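Local atomic coordinates of bifunctional cytochrome P450/NADPH--P450 reductase (Deinococcus aerius, PDB entry 7F3H), a protein that probably hydroxylates organic substrates at the haem iron of a cytochrome P450 domain, using electrons delivered from NADPH by a reductase domain. Residues S429-Y434 / A450-E455; V317-L322 / E414-L419; Y57-V62 / H365-A370. One frame throughout, in Å; residues are numbered along the deposited sequence.

How the contacts relate
Three contacts sample separate regions of one cytochrome P450 domain, and none touches another. Centres of contacts 1 and 2 lie about 20 Å apart, those of 2 and 3 about 26 Å, and those of 1 and 3 about 35 Å. Along the chain, contacts 2 and 3 interleave (57-62, 317-322, 365-370, 414-419), while contact 1 follows both. Helix 408-425, used by contact 2, runs directly into strand 426-429, whose end opens contact 1. Helix 317-329 of contact 2 also reaches the region of contact 3, where Arg-327 binds the backbone O of His-365. Helices 317-329 and 408-425 thus connect the helical core near the haem to the regions of contacts 3 and 1.

Contact 1. Residues S429-Y434 / A450-E455; sequences SDPYDY and ALRVRE
Pro-431 packs its ring against Arg-452: CG stands 3.7 Å above the guanidinium plane, offset toward the rim, Arg-452 NE being the guanidinium atom nearest to Pro-431 CG. The same CG lies 3.9 Å above the plane of the Tyr-432 ring, over its centre, so the proline fills the angle between two flat groups whose planes are 86° apart. Tyr-432 CG is anti to its carbonyl carbon (chi1 -57°), beside the backbone N that follows the proline, and the ring starts from there. Next to this wedge, at Ser-429, the backbones close up. Arg-452 N donates to Ser-429 O at 2.9 Å in a nearly straight bond (172° at the hydrogen), and that carbonyl oxygen also abuts Leu-451 CB at 3.2 Å. Ser-429 and Arg-452 thus form an antiparallel hydrogen-bonded pair at the end of the three-stranded antiparallel sheet in which strand 450-455 lies between strands 142-143 and 426-429, a small sheet near the C-terminal end of the P450 fold. Past Ser-429 direct pairing gives way to water. A single molecule bridges the segments, donating to Ala-450 O at 2.6 Å and to Asp-430 OD1 while accepting from Tyr-432 N. Asp-430 OD1 additionally takes Tyr-434 N through its syn lone pair, and OD2 forms a salt bridge with Arg-285, which fixes the carboxylate. Looser is the meeting of the exposed Tyr-432 with Ala-450, only the ring edge touching, CE2 to CB at 4.0 Å. Its hydroxyl end is nevertheless held by Asp-141, which also salt-bridges Arg-452 NE; Tyr-432 OH lies 2.6 Å from Arg-452 NH2.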
ATOM      1  N   SER A 429      13.927 -19.064  -7.685  1.00 24.60           N
ATOM      2  CA  SER A 429      14.020 -20.400  -7.130  1.00 24.05           C
ATOM      3  C   SER A 429      13.455 -20.390  -5.705  1.00 28.75           C
ATOM      4  O   SER A 429      13.630 -19.415  -4.953  1.00 23.01           O
ATOM      5  CB  SER A 429      15.484 -20.845  -7.188  1.00 31.21           C
ATOM      6  OG  SER A 429      15.717 -22.010  -6.448  1.00 40.47           O
ATOM      7  N   ASP A 430      12.750 -21.469  -5.350  1.00 29.11           N
ATOM      8  CA  ASP A 430      12.037 -21.606  -4.076  1.00 27.56           C
ATOM      9  C   ASP A 430      12.590 -22.791  -3.298  1.00 25.85           C
ATOM     10  O   ASP A 430      12.112 -23.920  -3.466  1.00 30.40           O
ATOM     11  CB  ASP A 430      10.542 -21.773  -4.359  1.00 28.91           C
ATOM     12  CG  ASP A 430       9.710 -21.972  -3.105  1.00 27.72           C
ATOM     13  OD1 ASP A 430      10.245 -21.838  -1.981  1.00 25.30           O
ATOM     14  OD2 ASP A 430       8.502 -22.249  -3.265  1.00 27.59           O
ATOM     15  N   PRO A 431      13.612 -22.602  -2.454  1.00 32.70           N
ATOM     16  CA  PRO A 431      14.278 -23.767  -1.835  1.00 28.01           C
ATOM     17  C   PRO A 431      13.577 -24.343  -0.623  1.00 28.59           C
ATOM     18  O   PRO A 431      13.986 -25.417  -0.166  1.00 32.96           O
ATOM     19  CB  PRO A 431      15.655 -23.214  -1.423  1.00 35.06           C
ATOM     20  CG  PRO A 431      15.373 -21.806  -1.072  1.00 34.34           C
ATOM     21  CD  PRO A 431      14.270 -21.337  -2.061  1.00 33.23           C
ATOM     22  N   TYR A 432      12.628 -23.635  -0.005  1.00 32.21           N
ATOM     23  CA  TYR A 432      12.049 -24.078   1.259  1.00 29.82           C
ATOM     24  C   TYR A 432      10.568 -24.423   1.171  1.00 28.50           C
ATOM     25  O   TYR A 432       9.940 -24.644   2.212  1.00 31.30           O
ATOM     26  CB  TYR A 432      12.253 -23.024   2.349  1.00 32.25           C
ATOM     27  CG  TYR A 432      13.694 -22.627   2.592  1.00 27.29           C
ATOM     28  CD1 TYR A 432      14.718 -23.563   2.532  1.00 33.35           C
ATOM     29  CD2 TYR A 432      14.026 -21.303   2.851  1.00 29.67           C
ATOM     30  CE1 TYR A 432      16.045 -23.189   2.733  1.00 31.52           C
ATOM     31  CE2 TYR A 432      15.331 -20.918   3.062  1.00 35.56           C
ATOM     32  CZ  TYR A 432      16.334 -21.868   3.001  1.00 33.59           C
ATOM     33  OH  TYR A 432      17.619 -21.471   3.202  1.00 43.36           O
ATOM     34  N   ASP A 433       9.983 -24.458  -0.024  1.00 26.73           N
ATOM     35  CA  ASP A 433       8.547 -24.661  -0.157  1.00 29.46           C
ATOM     36  C   ASP A 433       7.794 -23.613   0.665  1.00 30.45           C
ATOM     37  O   ASP A 433       7.057 -23.935   1.596  1.00 29.84           O
ATOM     38  CB  ASP A 433       8.148 -26.074   0.277  1.00 26.28           C
ATOM     39  CG  ASP A 433       8.878 -27.153  -0.483  1.00 28.40           C
ATOM     40  OD1 ASP A 433       9.298 -26.923  -1.649  1.00 28.51           O
ATOM     41  OD2 ASP A 433       9.007 -28.251   0.093  1.00 28.41           O
ATOM     42  N   TYR A 434       8.050 -22.337   0.353  1.00 28.58           N
ATOM     43  CA  TYR A 434       7.521 -21.251   1.182  1.00 29.15           C
ATOM     44  C   TYR A 434       6.028 -21.463   1.438  1.00 31.39           C
ATOM     45  O   TYR A 434       5.252 -21.691   0.504  1.00 30.18           O
ATOM     46  CB  TYR A 434       7.769 -19.881   0.518  1.00 25.45           C
ATOM     47  CG  TYR A 434       7.094 -18.771   1.288  1.00 31.06           C
ATOM     48  CD1 TYR A 434       7.431 -18.510   2.622  1.00 27.37           C
ATOM     49  CD2 TYR A 434       6.078 -18.020   0.714  1.00 27.73           C
ATOM     50  CE1 TYR A 434       6.793 -17.521   3.319  1.00 28.52           C
ATOM     51  CE2 TYR A 434       5.438 -17.029   1.410  1.00 25.79           C
ATOM     52  CZ  TYR A 434       5.782 -16.783   2.710  1.00 29.33           C
ATOM     53  OH  TYR A 434       5.116 -15.771   3.382  1.00 31.01           O
ATOM     54  N   ALA A 450      11.628 -16.415   1.851  1.00 28.51           N
ATOM     55  CA  ALA A 450      12.950 -16.462   1.254  1.00 32.11           C
ATOM     56  C   ALA A 450      12.864 -17.093  -0.138  1.00 30.29           C
ATOM     57  O   ALA A 450      12.137 -18.069  -0.337  1.00 30.07           O
ATOM     58  CB  ALA A 450      13.910 -17.263   2.151  1.00 22.18           C
ATOM     59  N   LEU A 451      13.624 -16.553  -1.089  1.00 26.42           N
ATOM     60  CA  LEU A 451      13.874 -17.239  -2.349  1.00 30.34           C
ATOM     61  C   LEU A 451      15.363 -17.182  -2.659  1.00 31.64           C
ATOM     62  O   LEU A 451      16.144 -16.565  -1.925  1.00 31.36           O
ATOM     63  CB  LEU A 451      13.046 -16.645  -3.506  1.00 30.60           C
ATOM     64  CG  LEU A 451      13.098 -15.156  -3.836  1.00 32.25           C
ATOM     65  CD1 LEU A 451      14.365 -14.807  -4.625  1.00 31.06           C
ATOM     66  CD2 LEU A 451      11.844 -14.773  -4.607  1.00 27.54           C
ATOM     67  N   ARG A 452      15.762 -17.886  -3.727  1.00 29.81           N
ATOM     68  CA  ARG A 452      17.123 -17.843  -4.247  1.00 27.64           C
ATOM     69  C   ARG A 452      17.131 -17.436  -5.717  1.00 28.09           C
ATOM     70  O   ARG A 452      16.199 -17.739  -6.465  1.00 27.86           O
ATOM     71  CB  ARG A 452      17.812 -19.184  -4.052  1.00 29.15           C
ATOM     72  CG  ARG A 452      18.515 -19.237  -2.710  1.00 34.07           C
ATOM     73  CD  ARG A 452      18.928 -20.643  -2.342  1.00 39.99           C
ATOM     74  NE  ARG A 452      18.899 -20.783  -0.898  1.00 34.02           N
ATOM     75  CZ  ARG A 452      19.071 -21.926  -0.259  1.00 39.17           C
ATOM     76  NH1 ARG A 452      19.305 -23.045  -0.936  1.00 43.84           N
ATOM     77  NH2 ARG A 452      19.000 -21.953   1.062  1.00 39.00           N
ATOM     78  N   VAL A 453      18.175 -16.711  -6.136  1.00 27.98           N
ATOM     79  CA  VAL A 453      18.252 -16.244  -7.520  1.00 28.38           C
ATOM     80  C   VAL A 453      19.583 -16.651  -8.141  1.00 37.26           C
ATOM     81  O   VAL A 453      20.614 -16.761  -7.460  1.00 34.22           O
ATOM     82  CB  VAL A 453      18.053 -14.713  -7.666  1.00 26.90           C
ATOM     83  CG1 VAL A 453      16.664 -14.322  -7.261  1.00 31.86           C
ATOM     84  CG2 VAL A 453      19.081 -13.926  -6.885  1.00 23.60           C
ATOM     85  N   ARG A 454      19.553 -16.872  -9.462  1.00 34.29           N
ATOM     86  CA  ARG A 454      20.777 -17.163 -10.198  1.00 32.78           C
ATOM     87  C   ARG A 454      20.783 -16.382 -11.509  1.00 38.67           C
ATOM     88  O   ARG A 454      19.765 -16.306 -12.203  1.00 38.26           O
ATOM     89  CB  ARG A 454      20.910 -18.678 -10.456  1.00 33.17           C
ATOM     90  CG  ARG A 454      22.264 -19.117 -11.000  1.00 44.15           C
ATOM     91  CD  ARG A 454      22.172 -20.304 -11.986  1.00 49.23           C
ATOM     92  NE  ARG A 454      21.027 -20.185 -12.893  1.00 49.48           N
ATOM     93  CZ  ARG A 454      20.366 -21.220 -13.405  1.00 57.83           C
ATOM     94  NH1 ARG A 454      20.682 -22.466 -13.017  1.00 45.44           N
ATOM     95  NH2 ARG A 454      19.316 -20.998 -14.218  1.00 54.09           N
ATOM     96  N   GLU A 455      21.936 -15.800 -11.852  1.00 42.42           N
ATOM     97  CA  GLU A 455      22.067 -15.088 -13.126  1.00 41.15           C
ATOM     98  C   GLU A 455      21.549 -15.936 -14.288  1.00 37.57           C
ATOM     99  O   GLU A 455      21.948 -17.090 -14.456  1.00 38.77           O
ATOM    100  CB  GLU A 455      23.533 -14.724 -13.364  1.00 39.79           C
ATOM    101  CG  GLU A 455      23.903 -13.316 -12.937  1.00 48.23           C
ATOM    102  CD  GLU A 455      25.399 -13.031 -13.075  1.00 58.75           C
ATOM    103  OE1 GLU A 455      25.746 -11.917 -13.520  1.00 62.89           O
ATOM    104  OE2 GLU A 455      26.227 -13.923 -12.745  1.00 56.01           O
TER
HETATM  105  O   HOH W   1      11.785 -20.643  -0.289  1.00 27.21           O

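Contact 2. Residues V317-L322 / E414-L419; sequences VIPRIL and EAKLAL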
ATOM      1  N   VAL A 317       2.274  -7.740 -20.093  1.00 30.13           N
ATOM      2  CA  VAL A 317       2.112  -8.845 -19.155  1.00 31.68           C
ATOM      3  C   VAL A 317       2.339  -8.370 -17.716  1.00 33.07           C
ATOM      4  O   VAL A 317       1.514  -8.609 -16.829  1.00 28.14           O
ATOM      5  CB  VAL A 317       3.082  -9.987 -19.523  1.00 32.29           C
ATOM      6  CG1 VAL A 317       3.111 -11.066 -18.432  1.00 23.78           C
ATOM      7  CG2 VAL A 317       2.715 -10.581 -20.877  1.00 27.95           C
ATOM      8  N   ILE A 318       3.456  -7.674 -17.470  1.00 35.74           N
ATOM      9  CA  ILE A 318       3.831  -7.299 -16.097  1.00 32.58           C
ATOM     10  C   ILE A 318       2.793  -6.374 -15.449  1.00 31.06           C
ATOM     11  O   ILE A 318       2.407  -6.628 -14.296  1.00 28.00           O
ATOM     12  CB  ILE A 318       5.250  -6.730 -16.085  1.00 30.32           C
ATOM     13  CG1 ILE A 318       6.273  -7.876 -16.165  1.00 29.59           C
ATOM     14  CG2 ILE A 318       5.506  -5.845 -14.897  1.00 24.98           C
ATOM     15  CD1 ILE A 318       7.723  -7.398 -16.202  1.00 32.12           C
ATOM     16  N   PRO A 319       2.317  -5.298 -16.109  1.00 29.09           N
ATOM     17  CA  PRO A 319       1.177  -4.554 -15.555  1.00 28.33           C
ATOM     18  C   PRO A 319      -0.022  -5.430 -15.208  1.00 28.50           C
ATOM     19  O   PRO A 319      -0.645  -5.237 -14.158  1.00 29.06           O
ATOM     20  CB  PRO A 319       0.838  -3.559 -16.678  1.00 29.11           C
ATOM     21  CG  PRO A 319       2.086  -3.379 -17.422  1.00 28.60           C
ATOM     22  CD  PRO A 319       2.795  -4.690 -17.369  1.00 28.62           C
ATOM     23  N   ARG A 320      -0.411  -6.365 -16.079  1.00 31.37           N
ATOM     24  CA  ARG A 320      -1.612  -7.139 -15.769  1.00 28.80           C
ATOM     25  C   ARG A 320      -1.365  -8.101 -14.612  1.00 27.84           C
ATOM     26  O   ARG A 320      -2.258  -8.322 -13.773  1.00 30.06           O
ATOM     27  CB  ARG A 320      -2.069  -7.855 -17.024  1.00 30.15           C
ATOM     28  CG  ARG A 320      -2.708  -6.902 -18.043  1.00 30.04           C
ATOM     29  CD  ARG A 320      -3.333  -7.663 -19.211  1.00 25.78           C
ATOM     30  NE  ARG A 320      -2.337  -8.220 -20.119  1.00 27.70           N
ATOM     31  CZ  ARG A 320      -2.213  -9.514 -20.436  1.00 31.96           C
ATOM     32  NH1 ARG A 320      -3.025 -10.436 -19.904  1.00 25.30           N
ATOM     33  NH2 ARG A 320      -1.269  -9.888 -21.305  1.00 25.31           N
ATOM     34  N   ILE A 321      -0.138  -8.609 -14.503  1.00 27.63           N
ATOM     35  CA  ILE A 321       0.260  -9.373 -13.325  1.00 30.36           C
ATOM     36  C   ILE A 321       0.015  -8.562 -12.071  1.00 26.33           C
ATOM     37  O   ILE A 321      -0.529  -9.071 -11.086  1.00 23.92           O
ATOM     38  CB  ILE A 321       1.748  -9.769 -13.406  1.00 28.31           C
ATOM     39  CG1 ILE A 321       1.950 -10.925 -14.378  1.00 31.56           C
ATOM     40  CG2 ILE A 321       2.276 -10.105 -12.019  1.00 20.32           C
ATOM     41  CD1 ILE A 321       3.392 -11.101 -14.743  1.00 32.53           C
ATOM     42  N   LEU A 322       0.453  -7.298 -12.084  1.00 22.64           N
ATOM     43  CA  LEU A 322       0.330  -6.474 -10.885  1.00 25.71           C
ATOM     44  C   LEU A 322      -1.135  -6.207 -10.555  1.00 26.82           C
ATOM     45  O   LEU A 322      -1.534  -6.298  -9.383  1.00 26.76           O
ATOM     46  CB  LEU A 322       1.112  -5.167 -11.046  1.00 20.49           C
ATOM     47  CG  LEU A 322       2.647  -5.244 -10.921  1.00 24.20           C
ATOM     48  CD1 LEU A 322       3.308  -3.882 -11.210  1.00 28.60           C
ATOM     49  CD2 LEU A 322       3.080  -5.719  -9.532  1.00 27.29           C
ATOM     50  N   GLU A 414       6.984   1.913 -10.099  1.00 33.99           N
ATOM     51  CA  GLU A 414       8.156   1.460  -9.377  1.00 30.00           C
ATOM     52  C   GLU A 414       8.213  -0.068  -9.508  1.00 29.08           C
ATOM     53  O   GLU A 414       9.258  -0.657  -9.804  1.00 28.87           O
ATOM     54  CB  GLU A 414       8.015   1.668  -7.890  1.00 31.06           C
ATOM     55  CG  GLU A 414       9.340   2.060  -7.275  1.00 43.65           C
ATOM     56  CD  GLU A 414       9.503   1.866  -5.768  1.00 39.94           C
ATOM     57  OE1 GLU A 414       8.925   0.917  -5.201  1.00 57.02           O
ATOM     58  OE2 GLU A 414       9.369   2.987  -5.093  1.00 51.95           O
ATOM     59  N   ALA A 415       7.058  -0.711  -9.271  1.00 27.99           N
ATOM     60  CA  ALA A 415       6.910  -2.172  -9.264  1.00 29.86           C
ATOM     61  C   ALA A 415       7.107  -2.782 -10.651  1.00 29.63           C
ATOM     62  O   ALA A 415       7.798  -3.805 -10.799  1.00 29.89           O
ATOM     63  CB  ALA A 415       5.524  -2.525  -8.738  1.00 23.57           C
ATOM     64  N   LYS A 416       6.484  -2.190 -11.681  1.00 26.95           N
ATOM     65  CA  LYS A 416       6.757  -2.627 -13.041  1.00 27.92           C
ATOM     66  C   LYS A 416       8.262  -2.668 -13.297  1.00 27.53           C
ATOM     67  O   LYS A 416       8.792  -3.683 -13.765  1.00 28.28           O
ATOM     68  CB  LYS A 416       6.063  -1.699 -14.039  1.00 30.43           C
ATOM     69  CG  LYS A 416       4.568  -1.798 -14.062  1.00 27.60           C
ATOM     70  CD  LYS A 416       4.003  -0.776 -15.018  1.00 29.87           C
ATOM     71  CE  LYS A 416       2.588  -0.406 -14.617  1.00 35.62           C
ATOM     72  NZ  LYS A 416       1.769   0.266 -15.668  1.00 28.99           N
ATOM     73  N   LEU A 417       8.973  -1.582 -12.948  1.00 27.48           N
ATOM     74  CA  LEU A 417      10.406  -1.477 -13.244  1.00 25.89           C
ATOM     75  C   LEU A 417      11.232  -2.487 -12.460  1.00 27.09           C
ATOM     76  O   LEU A 417      12.170  -3.099 -12.997  1.00 29.75           O
ATOM     77  CB  LEU A 417      10.897  -0.070 -12.930  1.00 24.22           C
ATOM     78  CG  LEU A 417      12.399   0.126 -13.032  1.00 27.57           C
ATOM     79  CD1 LEU A 417      12.908  -0.188 -14.431  1.00 27.41           C
ATOM     80  CD2 LEU A 417      12.726   1.548 -12.653  1.00 29.50           C
ATOM     81  N   ALA A 418      10.954  -2.605 -11.166  1.00 29.14           N
ATOM     82  CA  ALA A 418      11.655  -3.573 -10.332  1.00 27.20           C
ATOM     83  C   ALA A 418      11.513  -4.966 -10.921  1.00 26.56           C
ATOM     84  O   ALA A 418      12.500  -5.698 -11.061  1.00 25.08           O
ATOM     85  CB  ALA A 418      11.118  -3.529  -8.897  1.00 20.83           C
ATOM     86  N   LEU A 419      10.281  -5.340 -11.278  1.00 26.50           N
ATOM     87  CA  LEU A 419      10.029  -6.682 -11.793  1.00 28.72           C
ATOM     88  C   LEU A 419      10.751  -6.896 -13.115  1.00 29.06           C
ATOM     89  O   LEU A 419      11.370  -7.944 -13.337  1.00 24.51           O
ATOM     90  CB  LEU A 419       8.517  -6.884 -11.950  1.00 26.40           C
ATOM     91  CG  LEU A 419       7.790  -7.328 -10.666  1.00 33.88           C
ATOM     92  CD1 LEU A 419       6.237  -7.195 -10.692  1.00 22.47           C
ATOM     93  CD2 LEU A 419       8.194  -8.760 -10.326  1.00 24.65           C
TER
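Ala-415 meets Leu-322 through its CB, which touches CD1 at 3.6 Å. The short alanine lets the leucine tip approach the backbone as well, since Leu-322 CD1 is also 3.6 Å from Lys-416 N. Lys-416 follows with its aliphatic chain, extended beyond CG. That CG, anti to the carbonyl carbon (chi1 -69°), lies 3.8 Å from Leu-322 CD1, and farther out CD passes Pro-319 CG at 4.0 Å, the lysine chain and the proline ring crossing at about a right angle. An alanine here would probably leave the Pro-319 ring without its methylene neighbour and open a gap beside Leu-322 CD1. Ile-318 CG2 packs on the same turn, 3.9 Å from Lys-416 CA. One turn on, Leu-419 reaches Leu-322 tip to tip, CD1 to CD2 at 3.7 Å, and both leucines also touch Thr-279 of helix 254-285. No hydrogen bond joins the segments, whose short axes approach to 9.8 Å, their N-to-C directions 122° apart. The side chain of Ala-415 lies about 7 Å from the haem. The contact is the largely apolar seam between the K helix (317-329) and the L helix (408-425) of the P450 core.

Contact 3. Residues Y57-V62 / H365-A370; sequences YDPNLV and HRHPAA
His-367 holds CG anti to its backbone N (chi1 -160°), which places that CG 3.9 Å from Pro-59 CG, and chi2 then turns a face of the ring to the proline. The proline answers with CD, which lies over one face of the imidazole, 3.6 Å from the ring centroid and 17° off the normal, a geometry that meets the definition of a CH-pi contact. CD is closest to His-367 CD2, at 3.5 Å, so it stands on the CD2-CG side of the ring. That same CD2 approaches Tyr-57 O to 3.3 Å. Beyond the ring, Pro-59 CG touches Ala-370 CB at 3.9 Å, so the pyrrolidine spans both ends of the 367-370 turn. The Asp-58 carboxylate is turned 84° from the imidazole plane, its OD1 lying 3.9 Å from His-367 NE2.

Each partner is held within its own segment. Asp-58 OD2 caps the helix that begins at Pro-59, accepting Leu-61 N at 3.2 Å through its anti lone pair and Asn-60 N more weakly. His-367 ND1 receives Ala-369 N at 3.1 Å, almost in the ring plane, which fixes the ring's rotation and is consistent with an unprotonated ND1; His-367 O accepts Ala-370 N to close the turn. Tyr-57, whose hydroxyl bonds to Ile-39 O, packs its ring on Ala-363, and His-391 packs against both Pro-59 and Ala-370. The arrangement joins the N-capped start of the B helix, just after strand 51-56 of the mixed sheet, to the loop that follows the short helix 361-365 after strand 356-359, its parallel neighbour in that sheet, in the cytochrome P450 fold.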
ATOM      1  N   TYR A  57     -18.709  -6.288   1.714  1.00 30.33           N
ATOM      2  CA  TYR A  57     -18.039  -6.930   0.585  1.00 30.82           C
ATOM      3  C   TYR A  57     -18.956  -7.234  -0.612  1.00 30.21           C
ATOM      4  O   TYR A  57     -18.461  -7.634  -1.671  1.00 29.90           O
ATOM      5  CB  TYR A  57     -17.313  -8.192   1.098  1.00 31.78           C
ATOM      6  CG  TYR A  57     -18.179  -9.093   1.955  1.00 30.35           C
ATOM      7  CD1 TYR A  57     -18.343  -8.816   3.319  1.00 27.69           C
ATOM      8  CD2 TYR A  57     -18.795 -10.230   1.433  1.00 28.63           C
ATOM      9  CE1 TYR A  57     -19.139  -9.594   4.112  1.00 24.80           C
ATOM     10  CE2 TYR A  57     -19.585 -11.034   2.242  1.00 27.11           C
ATOM     11  CZ  TYR A  57     -19.754 -10.702   3.575  1.00 26.92           C
ATOM     12  OH  TYR A  57     -20.522 -11.487   4.395  1.00 31.31           O
ATOM     13  N   ASP A  58     -20.279  -7.086  -0.454  1.00 32.34           N
ATOM     14  CA  ASP A  58     -21.198  -7.175  -1.602  1.00 33.97           C
ATOM     15  C   ASP A  58     -20.916  -6.031  -2.575  1.00 31.92           C
ATOM     16  O   ASP A  58     -20.908  -4.859  -2.151  1.00 31.82           O
ATOM     17  CB  ASP A  58     -22.659  -7.097  -1.155  1.00 32.77           C
ATOM     18  CG  ASP A  58     -23.643  -7.270  -2.317  1.00 32.21           C
ATOM     19  OD1 ASP A  58     -23.855  -8.420  -2.716  1.00 36.69           O
ATOM     20  OD2 ASP A  58     -24.227  -6.287  -2.812  1.00 28.19           O
ATOM     21  N   PRO A  59     -20.706  -6.310  -3.869  1.00 29.75           N
ATOM     22  CA  PRO A  59     -20.344  -5.220  -4.799  1.00 30.57           C
ATOM     23  C   PRO A  59     -21.375  -4.096  -4.868  1.00 30.69           C
ATOM     24  O   PRO A  59     -20.988  -2.923  -4.893  1.00 31.24           O
ATOM     25  CB  PRO A  59     -20.179  -5.940  -6.150  1.00 31.39           C
ATOM     26  CG  PRO A  59     -19.899  -7.392  -5.793  1.00 30.77           C
ATOM     27  CD  PRO A  59     -20.701  -7.634  -4.523  1.00 34.10           C
ATOM     28  N   ASN A  60     -22.673  -4.389  -4.798  1.00 29.88           N
ATOM     29  CA  ASN A  60     -23.613  -3.271  -4.904  1.00 27.53           C
ATOM     30  C   ASN A  60     -23.652  -2.442  -3.618  1.00 28.60           C
ATOM     31  O   ASN A  60     -23.722  -1.191  -3.670  1.00 24.47           O
ATOM     32  CB  ASN A  60     -24.997  -3.797  -5.237  1.00 25.23           C
ATOM     33  CG  ASN A  60     -25.048  -4.498  -6.565  1.00 34.70           C
ATOM     34  OD1 ASN A  60     -24.484  -4.032  -7.568  1.00 33.40           O
ATOM     35  ND2 ASN A  60     -25.724  -5.643  -6.585  1.00 37.99           N
ATOM     36  N   LEU A  61     -23.603  -3.126  -2.458  1.00 28.60           N
ATOM     37  CA  LEU A  61     -23.481  -2.437  -1.169  1.00 28.77           C
ATOM     38  C   LEU A  61     -22.248  -1.565  -1.162  1.00 25.79           C
ATOM     39  O   LEU A  61     -22.313  -0.394  -0.774  1.00 26.03           O
ATOM     40  CB  LEU A  61     -23.432  -3.438  -0.002  1.00 30.11           C
ATOM     41  CG  LEU A  61     -24.705  -4.268   0.290  1.00 29.23           C
ATOM     42  CD1 LEU A  61     -24.552  -5.182   1.520  1.00 22.36           C
ATOM     43  CD2 LEU A  61     -25.944  -3.366   0.419  1.00 20.59           C
ATOM     44  N   VAL A  62     -21.137  -2.089  -1.673  1.00 24.79           N
ATOM     45  CA  VAL A  62     -19.917  -1.304  -1.655  1.00 23.65           C
ATOM     46  C   VAL A  62     -20.057  -0.098  -2.565  1.00 29.04           C
ATOM     47  O   VAL A  62     -19.594   0.996  -2.220  1.00 31.49           O
ATOM     48  CB  VAL A  62     -18.701  -2.154  -2.056  1.00 24.42           C
ATOM     49  CG1 VAL A  62     -17.520  -1.239  -2.303  1.00 21.43           C
ATOM     50  CG2 VAL A  62     -18.363  -3.137  -0.956  1.00 26.03           C
ATOM     51  N   HIS A 365     -12.835  -8.347  -3.631  1.00 27.36           N
ATOM     52  CA  HIS A 365     -12.003  -8.639  -4.782  1.00 28.02           C
ATOM     53  C   HIS A 365     -12.207 -10.056  -5.290  1.00 30.18           C
ATOM     54  O   HIS A 365     -11.699 -10.395  -6.371  1.00 29.29           O
ATOM     55  CB  HIS A 365     -10.555  -8.394  -4.404  1.00 28.32           C
ATOM     56  CG  HIS A 365     -10.151  -6.958  -4.499  1.00 25.89           C
ATOM     57  ND1 HIS A 365      -8.847  -6.543  -4.355  1.00 27.87           N
ATOM     58  CD2 HIS A 365     -10.874  -5.843  -4.767  1.00 29.09           C
ATOM     59  CE1 HIS A 365      -8.780  -5.232  -4.525  1.00 29.45           C
ATOM     60  NE2 HIS A 365      -9.998  -4.784  -4.781  1.00 28.77           N
ATOM     61  N   ARG A 366     -12.883 -10.896  -4.499  1.00 27.84           N
ATOM     62  CA  ARG A 366     -13.172 -12.281  -4.829  1.00 28.58           C
ATOM     63  C   ARG A 366     -14.667 -12.600  -4.813  1.00 29.08           C
ATOM     64  O   ARG A 366     -15.044 -13.761  -4.642  1.00 32.29           O
ATOM     65  CB  ARG A 366     -12.452 -13.189  -3.841  1.00 29.03           C
ATOM     66  CG  ARG A 366     -10.977 -13.174  -3.974  1.00 30.16           C
ATOM     67  CD  ARG A 366     -10.461 -14.175  -3.003  1.00 34.45           C
ATOM     68  NE  ARG A 366      -9.052 -13.975  -2.748  1.00 40.71           N
ATOM     69  CZ  ARG A 366      -8.139 -14.921  -2.922  1.00 39.75           C
ATOM     70  NH1 ARG A 366      -8.526 -16.112  -3.350  1.00 33.65           N
ATOM     71  NH2 ARG A 366      -6.848 -14.669  -2.678  1.00 40.84           N
ATOM     72  N   HIS A 367     -15.528 -11.613  -4.946  1.00 28.88           N
ATOM     73  CA  HIS A 367     -16.962 -11.886  -4.840  1.00 33.93           C
ATOM     74  C   HIS A 367     -17.456 -12.615  -6.083  1.00 31.23           C
ATOM     75  O   HIS A 367     -17.279 -12.108  -7.194  1.00 30.40           O
ATOM     76  CB  HIS A 367     -17.757 -10.595  -4.652  1.00 30.02           C
ATOM     77  CG  HIS A 367     -19.114 -10.828  -4.066  1.00 31.45           C
ATOM     78  ND1 HIS A 367     -20.081 -11.562  -4.720  1.00 34.89           N
ATOM     79  CD2 HIS A 367     -19.647 -10.485  -2.870  1.00 30.62           C
ATOM     80  CE1 HIS A 367     -21.172 -11.615  -3.975  1.00 31.36           C
ATOM     81  NE2 HIS A 367     -20.927 -10.984  -2.840  1.00 37.20           N
ATOM     82  N   PRO A 368     -18.094 -13.784  -5.943  1.00 30.83           N
ATOM     83  CA  PRO A 368     -18.503 -14.542  -7.152  1.00 33.16           C
ATOM     84  C   PRO A 368     -19.458 -13.791  -8.062  1.00 32.77           C
ATOM     85  O   PRO A 368     -19.439 -14.030  -9.274  1.00 38.04           O
ATOM     86  CB  PRO A 368     -19.182 -15.803  -6.596  1.00 27.10           C
ATOM     87  CG  PRO A 368     -19.280 -15.621  -5.094  1.00 31.34           C
ATOM     88  CD  PRO A 368     -18.353 -14.503  -4.685  1.00 27.45           C
ATOM     89  N   ALA A 369     -20.292 -12.893  -7.532  1.00 30.66           N
ATOM     90  CA  ALA A 369     -21.181 -12.122  -8.392  1.00 31.44           C
ATOM     91  C   ALA A 369     -20.433 -11.156  -9.317  1.00 34.30           C
ATOM     92  O   ALA A 369     -21.015 -10.647 -10.282  1.00 34.27           O
ATOM     93  CB  ALA A 369     -22.198 -11.356  -7.539  1.00 27.61           C
ATOM     94  N   ALA A 370     -19.184 -10.827  -9.002  1.00 27.18           N
ATOM     95  CA  ALA A 370     -18.440  -9.855  -9.777  1.00 27.49           C
ATOM     96  C   ALA A 370     -17.234 -10.456 -10.492  1.00 30.78           C
ATOM     97  O   ALA A 370     -16.672  -9.803 -11.377  1.00 30.47           O
ATOM     98  CB  ALA A 370     -17.992  -8.688  -8.883  1.00 26.39           C
TER